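Local structure of glutathione synthetase-like effector 30 (Gpa-GSS30-apo) (Globodera pallida, 5OET) at residues I156-A161 against L238-A243; V105-A110 against A374-K379; E123-A128 against P340-L345. The protein is a nematode effector related to glutathione synthetase, probably derived from a housekeeping enzyme of the ATP-grasp family that joins gamma-glutamylcysteine to glycine. All blocks are in the same frame, centred on the assembly; numbering follows the deposited sequence.

Contact 1: I156-A161 against L238-A243; sequences IRQPVA and LEFGNA
Gln158 and Phe240 meet through the edge of an aromatic ring. Gln158 NE2 lies 4.0 Å from Phe240 CD1, near the plane of the ring and not over its face. The amide and ring planes are 62° apart. This is a loose van der Waals contact. Gln158 OE1 accepts from Val160 N at 3.0 Å, with an N-H...O angle of 161°. Gln158 NE2 bonds to Thr334 O. These two bonds hold the rotation of the amide, and the ring edge is a bystander. The Gln158 chain bends at chi2 (43°), which folds OE1 back onto the backbone two residues on.

The second touch is a loose approach of aliphatic carbons. Val160 CG1 comes to 4.4 Å from Glu239 CB, while the Glu239 carboxylate leads away from the strand. Phe240 also packs on Val307 and Ala309 of strand 306-314, in the second mixed sheet.

The contact is at the surface and small, with 107 Å² buried in all. Here the start of strand 160-173, in the large mixed sheet, meets the C-terminal end of helix 225-240. That helix ends at Gly241, with positive phi, and leads into strand 246-251 of the second mixed sheet.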
loop_
_atom_site.group_PDB
_atom_site.type_symbol
_atom_site.label_atom_id
_atom_site.label_comp_id
_atom_site.label_asym_id
_atom_site.label_seq_id
_atom_site.Cartn_x
_atom_site.Cartn_y
_atom_site.Cartn_z
ATOM N N ILE A 156 18.718 -34.279 -16.810
ATOM C CA ILE A 156 18.206 -33.111 -16.062
ATOM C C ILE A 156 19.378 -32.482 -15.297
ATOM O O ILE A 156 20.095 -33.165 -14.567
ATOM C CB ILE A 156 17.058 -33.421 -15.050
ATOM C CG1 ILE A 156 16.069 -34.483 -15.563
ATOM C CG2 ILE A 156 16.272 -32.143 -14.752
ATOM C CD1 ILE A 156 14.933 -34.803 -14.610
ATOM N N ARG A 157 19.556 -31.174 -15.459
ATOM C CA ARG A 157 20.692 -30.474 -14.868
ATOM C C ARG A 157 20.437 -29.959 -13.460
ATOM O O ARG A 157 21.368 -29.851 -12.667
ATOM C CB ARG A 157 21.161 -29.365 -15.808
ATOM C CG ARG A 157 22.052 -29.952 -16.896
ATOM C CD ARG A 157 22.240 -29.008 -18.049
ATOM N NE ARG A 157 22.894 -29.684 -19.165
ATOM C CZ ARG A 157 23.195 -29.125 -20.331
ATOM N NH1 ARG A 157 23.773 -29.861 -21.276
ATOM N NH2 ARG A 157 22.932 -27.830 -20.551
ATOM N N GLN A 158 19.186 -29.634 -13.156
ATOM C CA GLN A 158 18.762 -29.297 -11.795
ATOM C C GLN A 158 17.603 -30.205 -11.381
ATOM O O GLN A 158 16.477 -29.974 -11.799
ATOM C CB GLN A 158 18.369 -27.824 -11.705
ATOM C CG GLN A 158 18.050 -27.332 -10.307
ATOM C CD GLN A 158 18.999 -27.818 -9.215
ATOM O OE1 GLN A 158 18.810 -28.888 -8.646
ATOM N NE2 GLN A 158 20.001 -27.014 -8.897
ATOM N N PRO A 159 17.879 -31.251 -10.576
ATOM C CA PRO A 159 16.817 -32.137 -10.040
ATOM C C PRO A 159 15.804 -31.464 -9.124
ATOM O O PRO A 159 14.662 -31.903 -9.058
ATOM C CB PRO A 159 17.602 -33.178 -9.222
ATOM C CG PRO A 159 18.959 -33.166 -9.802
ATOM C CD PRO A 159 19.214 -31.742 -10.196
ATOM N N VAL A 160 16.235 -30.432 -8.402
ATOM C CA VAL A 160 15.385 -29.741 -7.429
ATOM C C VAL A 160 14.481 -28.738 -8.135
ATOM O O VAL A 160 14.953 -27.806 -8.785
ATOM C CB VAL A 160 16.208 -29.044 -6.317
ATOM C CG1 VAL A 160 15.312 -28.207 -5.412
ATOM C CG2 VAL A 160 16.965 -30.080 -5.500
ATOM N N ALA A 161 13.182 -28.959 -7.976
ATOM C CA ALA A 161 12.138 -28.086 -8.487
ATOM C C ALA A 161 11.440 -27.455 -7.312
ATOM O O ALA A 161 11.327 -28.057 -6.256
ATOM C CB ALA A 161 11.140 -28.884 -9.328
ATOM N N LEU A 238 18.561 -21.716 -0.454
ATOM C CA LEU A 238 19.391 -22.578 0.386
ATOM C C LEU A 238 19.739 -23.928 -0.249
ATOM O O LEU A 238 20.875 -24.373 -0.124
ATOM C CB LEU A 238 18.738 -22.822 1.742
ATOM C CG LEU A 238 18.640 -21.670 2.737
ATOM C CD1 LEU A 238 17.873 -22.143 3.971
ATOM C CD2 LEU A 238 20.024 -21.173 3.125
ATOM N N GLU A 239 18.786 -24.581 -0.920
ATOM C CA GLU A 239 19.085 -25.857 -1.590
ATOM C C GLU A 239 20.102 -25.708 -2.730
ATOM O O GLU A 239 20.797 -26.649 -3.054
ATOM C CB GLU A 239 17.840 -26.551 -2.151
ATOM C CG GLU A 239 16.635 -26.769 -1.225
ATOM C CD GLU A 239 16.939 -26.994 0.270
ATOM O OE1 GLU A 239 17.716 -27.930 0.627
ATOM O OE2 GLU A 239 16.362 -26.237 1.107
ATOM N N PHE A 240 20.166 -24.537 -3.350
ATOM C CA PHE A 240 21.183 -24.255 -4.369
ATOM C C PHE A 240 22.588 -24.100 -3.748
ATOM O O PHE A 240 23.578 -24.518 -4.340
ATOM C CB PHE A 240 20.809 -23.011 -5.176
ATOM C CG PHE A 240 21.630 -22.825 -6.409
ATOM C CD1 PHE A 240 21.335 -23.527 -7.562
ATOM C CD2 PHE A 240 22.714 -21.947 -6.413
ATOM C CE1 PHE A 240 22.117 -23.363 -8.695
ATOM C CE2 PHE A 240 23.491 -21.777 -7.555
ATOM C CZ PHE A 240 23.195 -22.482 -8.694
ATOM N N GLY A 241 22.652 -23.476 -2.575
ATOM C CA GLY A 241 23.831 -23.538 -1.719
ATOM C C GLY A 241 25.019 -22.689 -2.144
ATOM O O GLY A 241 26.165 -23.100 -1.951
ATOM N N ASN A 242 24.739 -21.511 -2.692
ATOM C CA ASN A 242 25.753 -20.548 -3.112
ATOM C C ASN A 242 25.412 -19.209 -2.474
ATOM O O ASN A 242 24.426 -18.585 -2.860
ATOM C CB ASN A 242 25.726 -20.433 -4.635
ATOM C CG ASN A 242 26.862 -19.585 -5.214
ATOM O OD1 ASN A 242 27.154 -18.471 -4.756
ATOM N ND2 ASN A 242 27.466 -20.101 -6.275
ATOM N N ALA A 243 26.227 -18.777 -1.514
ATOM C CA ALA A 243 25.975 -17.537 -0.758
ATOM C C ALA A 243 25.925 -16.293 -1.614
ATOM O O ALA A 243 25.256 -15.341 -1.239
ATOM C CB ALA A 243 27.022 -17.329 0.327
#

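Contact 2: V105-A110 against A374-K379; sequences VDVQKA and AEAIRK
The chi1 of Val107 (78°) sets CG2 anti to the backbone N and directs this methyl at the helix of Ala376 and Ile377. On the other side, Ile377 has chi1 at -69°. Its CG1 stands beside its own backbone N, and the extended chain carries CD1 across to Ala110. The bond from CA to CB of Ile377 does not itself face helix 98-119, but the end of the side chain comes nearer.

Val107 CG2 sits 3.7 Å from Ala376 CB. Val107 CG2 is also 4.0 Å from Ile377 CG1, so it lies against both neighbours. Ile377 CD1 then reaches one turn further along helix 98-119. Ile377 CD1 is 4.0 Å from Ala110 CB and 3.7 Å from Ala110 O. The backbones are closest where Val107 faces Ala376, with CA atoms 6.3 Å apart. The helix segments run 9.2 Å apart at their closest, with an angle of 122° between their directions.

Val107 also touches Tyr169 of strand 160-173. Ile377 packs on Leu114, one turn on from Ala110 in the same helix, and on Phe365 from a loop.

The contact is wholly apolar between side chains, and three of its four residues are buried. Its cohesion therefore comes from dispersion and the exclusion of water, with the small side chains of Ala110 and Ala376 forming the surfaces on which Ile377 and Val107 rest.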
loop_
_atom_site.group_PDB
_atom_site.type_symbol
_atom_site.label_atom_id
_atom_site.label_comp_id
_atom_site.label_asym_id
_atom_site.label_seq_id
_atom_site.Cartn_x
_atom_site.Cartn_y
_atom_site.Cartn_z
ATOM N N VAL A 105 -8.665 -26.874 2.191
ATOM C CA VAL A 105 -7.384 -26.670 2.843
ATOM C C VAL A 105 -6.703 -28.000 3.119
ATOM O O VAL A 105 -5.529 -28.118 2.856
ATOM C CB VAL A 105 -7.546 -25.861 4.147
ATOM C CG1 VAL A 105 -6.314 -25.968 5.042
ATOM C CG2 VAL A 105 -7.849 -24.409 3.802
ATOM N N ASP A 106 -7.443 -28.984 3.627
ATOM C CA ASP A 106 -6.868 -30.273 4.027
ATOM C C ASP A 106 -6.326 -31.120 2.869
ATOM O O ASP A 106 -5.396 -31.896 3.066
ATOM C CB ASP A 106 -7.897 -31.119 4.812
ATOM C CG ASP A 106 -8.183 -30.574 6.221
ATOM O OD1 ASP A 106 -7.291 -29.901 6.806
ATOM O OD2 ASP A 106 -9.314 -30.817 6.738
ATOM N N VAL A 107 -6.911 -30.986 1.680
ATOM C CA VAL A 107 -6.545 -31.839 0.546
ATOM C C VAL A 107 -5.353 -31.279 -0.257
ATOM O O VAL A 107 -4.810 -31.962 -1.145
ATOM C CB VAL A 107 -7.777 -32.122 -0.351
ATOM C CG1 VAL A 107 -8.122 -30.941 -1.258
ATOM C CG2 VAL A 107 -7.574 -33.392 -1.153
ATOM N N GLN A 108 -4.928 -30.053 0.073
ATOM C CA GLN A 108 -3.869 -29.375 -0.679
ATOM C C GLN A 108 -2.562 -30.141 -0.667
ATOM O O GLN A 108 -1.932 -30.268 -1.700
ATOM C CB GLN A 108 -3.640 -27.936 -0.177
ATOM C CG GLN A 108 -2.881 -27.051 -1.167
ATOM C CD GLN A 108 -3.546 -26.967 -2.550
ATOM O OE1 GLN A 108 -2.878 -26.702 -3.547
ATOM N NE2 GLN A 108 -4.871 -27.198 -2.615
ATOM N N LYS A 109 -2.168 -30.672 0.485
ATOM C CA LYS A 109 -0.959 -31.511 0.570
ATOM C C LYS A 109 -1.023 -32.681 -0.444
ATOM O O LYS A 109 -0.093 -32.897 -1.229
ATOM C CB LYS A 109 -0.781 -32.025 2.002
ATOM C CG LYS A 109 0.586 -32.592 2.333
ATOM C CD LYS A 109 0.519 -33.484 3.573
ATOM C CE LYS A 109 1.787 -34.307 3.771
ATOM N NZ LYS A 109 2.957 -33.468 4.177
ATOM N N ALA A 110 -2.144 -33.399 -0.441
ATOM C CA ALA A 110 -2.396 -34.487 -1.397
ATOM C C ALA A 110 -2.365 -34.021 -2.847
ATOM O O ALA A 110 -1.859 -34.711 -3.736
ATOM C CB ALA A 110 -3.746 -35.122 -1.108
ATOM N N ALA A 374 -5.589 -40.238 -1.660
ATOM C CA ALA A 374 -6.316 -40.548 -2.904
ATOM C C ALA A 374 -7.838 -40.373 -2.804
ATOM O O ALA A 374 -8.443 -39.858 -3.732
ATOM C CB ALA A 374 -6.001 -41.965 -3.378
ATOM N N GLU A 375 -8.450 -40.804 -1.696
ATOM C CA GLU A 375 -9.918 -40.727 -1.526
ATOM C C GLU A 375 -10.389 -39.291 -1.314
ATOM O O GLU A 375 -11.384 -38.867 -1.899
ATOM C CB GLU A 375 -10.394 -41.623 -0.383
ATOM C CG GLU A 375 -10.146 -43.104 -0.646
ATOM C CD GLU A 375 -10.875 -44.039 0.319
ATOM O OE1 GLU A 375 -11.354 -43.565 1.384
ATOM O OE2 GLU A 375 -10.973 -45.266 0.014
ATOM N N ALA A 376 -9.655 -38.557 -0.485
ATOM C CA ALA A 376 -9.814 -37.103 -0.333
ATOM C C ALA A 376 -9.847 -36.386 -1.662
ATOM O O ALA A 376 -10.708 -35.534 -1.870
ATOM C CB ALA A 376 -8.698 -36.524 0.523
ATOM N N ILE A 377 -8.908 -36.722 -2.546
ATOM C CA ILE A 377 -8.884 -36.196 -3.918
ATOM C C ILE A 377 -10.106 -36.632 -4.737
ATOM O O ILE A 377 -10.670 -35.811 -5.445
ATOM C CB ILE A 377 -7.598 -36.594 -4.675
ATOM C CG1 ILE A 377 -6.403 -35.865 -4.073
ATOM C CG2 ILE A 377 -7.686 -36.235 -6.155
ATOM C CD1 ILE A 377 -5.068 -36.291 -4.642
ATOM N N ARG A 378 -10.513 -37.901 -4.652
ATOM C CA ARG A 378 -11.676 -38.357 -5.401
ATOM C C ARG A 378 -12.933 -37.607 -5.014
ATOM O O ARG A 378 -13.733 -37.313 -5.888
ATOM C CB ARG A 378 -11.896 -39.862 -5.270
ATOM C CG ARG A 378 -10.818 -40.731 -5.910
ATOM C CD ARG A 378 -10.757 -40.563 -7.409
ATOM N NE ARG A 378 -9.922 -41.547 -8.085
ATOM C CZ ARG A 378 -9.676 -41.551 -9.398
ATOM N NH1 ARG A 378 -10.198 -40.620 -10.193
ATOM N NH2 ARG A 378 -8.905 -42.499 -9.933
ATOM N N LYS A 379 -13.107 -37.294 -3.724
ATOM C CA LYS A 379 -14.289 -36.527 -3.231
ATOM C C LYS A 379 -14.540 -35.188 -3.960
ATOM O O LYS A 379 -15.693 -34.822 -4.194
ATOM C CB LYS A 379 -14.180 -36.247 -1.727
ATOM C CG LYS A 379 -14.986 -37.143 -0.809
ATOM C CD LYS A 379 -14.434 -37.083 0.628
ATOM C CE LYS A 379 -15.481 -37.311 1.729
ATOM N NZ LYS A 379 -16.046 -38.701 1.762
#

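Contact 3: E123-A128 against P340-L345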
loop_
_atom_site.group_PDB
_atom_site.type_symbol
_atom_site.label_atom_id
_atom_site.label_comp_id
_atom_site.label_asym_id
_atom_site.label_seq_id
_atom_site.Cartn_x
_atom_site.Cartn_y
_atom_site.Cartn_z
ATOM N N GLU A 123 7.025 -40.329 -19.217
ATOM C CA GLU A 123 6.301 -41.295 -20.029
ATOM C C GLU A 123 4.788 -41.364 -19.680
ATOM O O GLU A 123 3.979 -41.522 -20.594
ATOM C CB GLU A 123 7.021 -42.656 -20.089
ATOM C CG GLU A 123 7.767 -42.877 -21.415
ATOM C CD GLU A 123 6.804 -43.156 -22.589
ATOM O OE1 GLU A 123 6.685 -42.293 -23.495
ATOM O OE2 GLU A 123 6.141 -44.231 -22.588
ATOM N N PHE A 124 4.405 -41.191 -18.412
ATOM C CA PHE A 124 2.989 -41.163 -18.052
ATOM C C PHE A 124 2.270 -39.984 -18.691
ATOM O O PHE A 124 1.186 -40.148 -19.269
ATOM C CB PHE A 124 2.768 -41.133 -16.534
ATOM C CG PHE A 124 1.323 -40.994 -16.154
ATOM C CD1 PHE A 124 0.433 -42.041 -16.374
ATOM C CD2 PHE A 124 0.836 -39.800 -15.634
ATOM C CE1 PHE A 124 -0.916 -41.914 -16.050
ATOM C CE2 PHE A 124 -0.510 -39.665 -15.306
ATOM C CZ PHE A 124 -1.391 -40.727 -15.510
ATOM N N LEU A 125 2.876 -38.805 -18.566
ATOM C CA LEU A 125 2.320 -37.576 -19.133
ATOM C C LEU A 125 2.159 -37.701 -20.643
ATOM O O LEU A 125 1.089 -37.411 -21.161
ATOM C CB LEU A 125 3.197 -36.364 -18.794
ATOM C CG LEU A 125 3.344 -35.937 -17.328
ATOM C CD1 LEU A 125 4.005 -34.570 -17.217
ATOM C CD2 LEU A 125 1.996 -35.902 -16.638
ATOM N N LYS A 126 3.210 -38.163 -21.331
ATOM C CA LYS A 126 3.149 -38.432 -22.778
ATOM C C LYS A 126 2.030 -39.402 -23.126
ATOM O O LYS A 126 1.287 -39.167 -24.069
ATOM C CB LYS A 126 4.488 -38.962 -23.320
ATOM C CG LYS A 126 5.518 -37.872 -23.631
ATOM C CD LYS A 126 6.846 -38.428 -24.164
ATOM C CE LYS A 126 6.824 -38.753 -25.657
ATOM N NZ LYS A 126 6.766 -40.213 -25.982
ATOM N N GLU A 127 1.889 -40.476 -22.351
ATOM C CA GLU A 127 0.830 -41.472 -22.608
ATOM C C GLU A 127 -0.567 -40.873 -22.470
ATOM O O GLU A 127 -1.462 -41.267 -23.200
ATOM C CB GLU A 127 0.987 -42.734 -21.738
ATOM C CG GLU A 127 0.616 -44.003 -22.486
ATOM C CD GLU A 127 -0.888 -44.293 -22.549
ATOM O OE1 GLU A 127 -1.647 -43.777 -21.685
ATOM O OE2 GLU A 127 -1.318 -45.062 -23.456
ATOM N N ALA A 128 -0.733 -39.887 -21.584
ATOM C CA ALA A 128 -2.016 -39.203 -21.398
ATOM C C ALA A 128 -2.411 -38.184 -22.501
ATOM O O ALA A 128 -3.507 -37.633 -22.420
ATOM C CB ALA A 128 -2.035 -38.542 -20.034
ATOM N N PRO A 340 9.688 -26.126 -13.273
ATOM C CA PRO A 340 10.188 -26.376 -14.626
ATOM C C PRO A 340 9.077 -26.656 -15.624
ATOM O O PRO A 340 7.955 -26.937 -15.236
ATOM C CB PRO A 340 11.129 -27.583 -14.457
ATOM C CG PRO A 340 10.887 -28.114 -13.084
ATOM C CD PRO A 340 10.300 -27.008 -12.267
ATOM N N TYR A 341 9.401 -26.596 -16.904
ATOM C CA TYR A 341 8.391 -26.664 -17.963
ATOM C C TYR A 341 7.550 -27.933 -17.973
ATOM O O TYR A 341 6.373 -27.869 -18.313
ATOM C CB TYR A 341 8.997 -26.406 -19.355
ATOM C CG TYR A 341 8.678 -25.031 -19.853
ATOM C CD1 TYR A 341 7.421 -24.750 -20.366
ATOM C CD2 TYR A 341 9.612 -23.988 -19.771
ATOM C CE1 TYR A 341 7.095 -23.472 -20.804
ATOM C CE2 TYR A 341 9.304 -22.706 -20.221
ATOM C CZ TYR A 341 8.035 -22.457 -20.735
ATOM O OH TYR A 341 7.680 -21.207 -21.192
ATOM N N ILE A 342 8.134 -29.063 -17.570
ATOM C CA ILE A 342 7.406 -30.347 -17.456
ATOM C C ILE A 342 6.067 -30.230 -16.717
ATOM O O ILE A 342 5.114 -30.953 -17.034
ATOM C CB ILE A 342 8.288 -31.454 -16.815
ATOM C CG1 ILE A 342 7.614 -32.822 -16.872
ATOM C CG2 ILE A 342 8.627 -31.147 -15.363
ATOM C CD1 ILE A 342 7.357 -33.322 -18.266
ATOM N N PHE A 343 5.990 -29.302 -15.759
ATOM C CA PHE A 343 4.773 -29.115 -14.969
ATOM C C PHE A 343 3.641 -28.509 -15.771
ATOM O O PHE A 343 2.475 -28.754 -15.449
ATOM C CB PHE A 343 5.049 -28.271 -13.733
ATOM C CG PHE A 343 5.722 -29.027 -12.639
ATOM C CD1 PHE A 343 7.045 -29.370 -12.742
ATOM C CD2 PHE A 343 5.029 -29.411 -11.525
ATOM C CE1 PHE A 343 7.682 -30.066 -11.737
ATOM C CE2 PHE A 343 5.655 -30.104 -10.515
ATOM C CZ PHE A 343 6.986 -30.441 -10.622
ATOM N N ALA A 344 3.969 -27.736 -16.806
ATOM C CA ALA A 344 2.952 -27.233 -17.730
ATOM C C ALA A 344 2.210 -28.363 -18.450
ATOM O O ALA A 344 1.017 -28.228 -18.728
ATOM C CB ALA A 344 3.569 -26.293 -18.751
ATOM N N LEU A 345 2.915 -29.456 -18.750
ATOM C CA LEU A 345 2.304 -30.652 -19.331
ATOM C C LEU A 345 1.385 -31.390 -18.316
ATOM O O LEU A 345 0.319 -31.891 -18.675
ATOM C CB LEU A 345 3.402 -31.586 -19.874
ATOM C CG LEU A 345 2.995 -32.753 -20.773
ATOM C CD1 LEU A 345 2.263 -32.283 -22.015
ATOM C CD2 LEU A 345 4.222 -33.557 -21.168
#
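Leu125 and Leu345 bury most of the surface here, and Ile342 adds a smaller share. Leu125 comes from helix 122-127 and points toward both partners. Its CG stands anti to the carbonyl carbon (chi1 -65°), and the chain extends toward the weakly bonded helix 342-345.

Leu345 meets Leu125 alongside its stem. Leu345 CD2 lies 3.8 Å from Leu125 CB and 4.1 Å from Leu125 CD1. Leu345 CB is also 4.0 Å from Leu125 CD1, so this methyl is touched by both the root and the branch of Leu345. The CA atoms of Leu125 and Leu345 are 6.9 Å apart.

Ile342 sits one turn earlier and touches the far end of Leu125. Ile342 CD1 is 3.7 Å from Leu125 CD1. The two side chains cross at a slant. Ile342 O also comes within 3.8 Å of Leu125 CD1. Leu125 CD1 thus rests in the notch between Ile342 and Leu345, three positions apart in the chain.

Further residues enlarge this cluster. Met351 of helix 349-354 touches Leu125, and Leu144 of helix 141-150 touches Leu345. Tyr122 packs on both Ile342 and Leu345.

The segments bury 161 Å² between them, through apolar packing. The Lys126-Glu123 salt bridge lies on the same helix beside this cluster and takes no part in it. Helices 122-127, 342-345, 141-150 and 349-354 meet here as a small helical cluster with a hydrophobic core.

From the N terminus, helix 98-119 supplies the first half of contact 2, and helix 122-127 follows directly with the first half of contact 3. The chain then enters strand 160-173 through 156-161. Contact 1 closes first, when helix 225-240 ends. Contact 3 closes next at 340-345, and contact 2 last at 374-379. The loops are therefore nested: contact 1 within contact 3, and contact 3 within contact 2. Contacts 1 and 3 touch, with Ala161 CB 3.6 Å from Pro340 CD. Contact 2 stays apart, its nearest atoms about 10 Å from contact 3. Contact 1 joins the large sheet to the helix before strand 246-251, contact 2 joins helix 98-119 to helix 373-380, and contact 3 joins two short helices.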